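Local coordinates for YonK protein (PDB 2H4O), which is an SPbeta prophage-derived protein of unknown function that assembles into an octamer, at the interface of chains A and B. Residues are numbered along the deposited sequence; one frame, centred on the assembly and turned at random. Chains: chain A/B, YonK protein.

The interface of chains A and B. Residues chain A 42, 45-46; chain B 52-53.
B:Glu53 reaches across the subunit boundary and lays its carboxylate beside the aliphatic chain and terminal amine of A:Lys45. The charged link is a salt bridge from NZ of A:Lys45 to the carboxylate oxygen OE1 of B:Glu53 at 3.3 Å; as a hydrogen bond this pair is weak. The two side chains meet at a slant, and the lysine, bent at chi2 and at chi3 (73°), turns its outer methylenes past the acid as well as its amine. CD of A:Lys45 lies 3.4 Å from the carboxylate carbon CD of B:Glu53.

Apolar packing adds the stem of the glutamate to the ring of A:Phe42, where CE2 sits 3.7 Å from CB of B:Glu53. CG of B:Glu53 is anti to its backbone N (chi1 171°) and the chain stays extended beyond it, which carries the carboxylate out from strand 46-55 of chain B towards the lysine. Ring and carboxylate planes stand 78° apart, nearly perpendicular, and are not stacked.

A separate van der Waals contact, not a hydrogen bond, comes at the start of strand 46-55 of chain A, where the backbone carbonyl O of A:Asn46 lies 3.6 Å from CG of B:Glu53.

Two-fold symmetry repeats this small patch with the chains exchanged, one element of pairing within the octamer. The second carboxylate oxygen, OE2 of B:Glu53, lies off the plane of the phenyl ring, 3.8 Å from CD2 of A:Phe42.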
ATOM      1  N   PHE A  42      -8.447 -14.147 -20.337  1.00 61.95           N
ATOM      2  CA  PHE A  42      -8.220 -14.853 -19.079  1.00 60.15           C
ATOM      3  C   PHE A  42      -9.020 -16.149 -18.913  1.00 59.64           C
ATOM      4  O   PHE A  42      -8.813 -16.897 -17.953  1.00 59.57           O
ATOM      5  CB  PHE A  42      -8.505 -13.920 -17.890  1.00 58.37           C
ATOM      6  CG  PHE A  42      -7.588 -12.725 -17.809  1.00 56.49           C
ATOM      7  CD1 PHE A  42      -8.012 -11.468 -18.232  1.00 54.66           C
ATOM      8  CD2 PHE A  42      -6.309 -12.853 -17.277  1.00 55.49           C
ATOM      9  CE1 PHE A  42      -7.188 -10.364 -18.120  1.00 54.44           C
ATOM     10  CE2 PHE A  42      -5.471 -11.748 -17.161  1.00 53.91           C
ATOM     11  CZ  PHE A  42      -5.914 -10.501 -17.583  1.00 53.29           C
ATOM     12  N   LYS A  45      -8.081 -19.827 -16.666  1.00 54.17           N
ATOM     13  CA  LYS A  45      -6.960 -19.609 -15.759  1.00 53.39           C
ATOM     14  C   LYS A  45      -7.446 -19.223 -14.366  1.00 51.69           C
ATOM     15  O   LYS A  45      -8.458 -18.538 -14.218  1.00 51.50           O
ATOM     16  CB  LYS A  45      -6.028 -18.527 -16.310  1.00 54.84           C
ATOM     17  CG  LYS A  45      -6.482 -17.932 -17.632  1.00 55.66           C
ATOM     18  CD  LYS A  45      -5.296 -17.500 -18.479  1.00 59.22           C
ATOM     19  CE  LYS A  45      -4.568 -18.701 -19.063  1.00 60.25           C
ATOM     20  NZ  LYS A  45      -3.423 -18.291 -19.923  1.00 62.07           N
ATOM     21  N   ASN A  46      -6.717 -19.668 -13.347  1.00 49.09           N
ATOM     22  CA  ASN A  46      -6.704 -18.985 -12.059  1.00 48.77           C
ATOM     23  C   ASN A  46      -6.526 -17.477 -12.209  1.00 45.69           C
ATOM     24  O   ASN A  46      -5.540 -17.013 -12.781  1.00 44.57           O
ATOM     25  CB  ASN A  46      -5.606 -19.558 -11.160  1.00 51.43           C
ATOM     26  CG  ASN A  46      -5.758 -21.049 -10.936  1.00 52.94           C
ATOM     27  OD1 ASN A  46      -6.855 -21.542 -10.674  1.00 55.56           O
ATOM     28  ND2 ASN A  46      -4.651 -21.778 -11.037  1.00 53.43           N
TER
ATOM     29  N   LYS B  52      -6.407 -10.111 -12.677  1.00 34.97           N
ATOM     30  CA  LYS B  52      -4.998 -10.428 -12.530  1.00 39.40           C
ATOM     31  C   LYS B  52      -4.881 -11.918 -12.673  1.00 42.13           C
ATOM     32  O   LYS B  52      -5.789 -12.647 -12.292  1.00 42.22           O
ATOM     33  CB  LYS B  52      -4.508  -9.968 -11.118  1.00 40.29           C
ATOM     34  CG  LYS B  52      -3.022 -10.088 -10.834  1.00 41.11           C
ATOM     35  CD  LYS B  52      -2.738 -10.592  -9.445  1.00 43.14           C
ATOM     36  CE  LYS B  52      -3.047  -9.578  -8.375  1.00 47.04           C
ATOM     37  NZ  LYS B  52      -2.967 -10.159  -6.986  1.00 47.78           N
ATOM     38  N   GLU B  53      -3.769 -12.347 -13.248  1.00 45.36           N
ATOM     39  CA  GLU B  53      -3.467 -13.741 -13.449  1.00 48.09           C
ATOM     40  C   GLU B  53      -1.987 -13.871 -13.193  1.00 50.64           C
ATOM     41  O   GLU B  53      -1.206 -13.296 -13.918  1.00 51.66           O
ATOM     42  CB  GLU B  53      -3.736 -14.149 -14.876  1.00 48.67           C
ATOM     43  CG  GLU B  53      -3.221 -15.554 -15.159  1.00 54.79           C
ATOM     44  CD  GLU B  53      -2.986 -15.837 -16.639  1.00 57.83           C
ATOM     45  OE1 GLU B  53      -2.604 -16.986 -16.964  1.00 58.80           O
ATOM     46  OE2 GLU B  53      -3.169 -14.915 -17.478  1.00 59.73           O
TER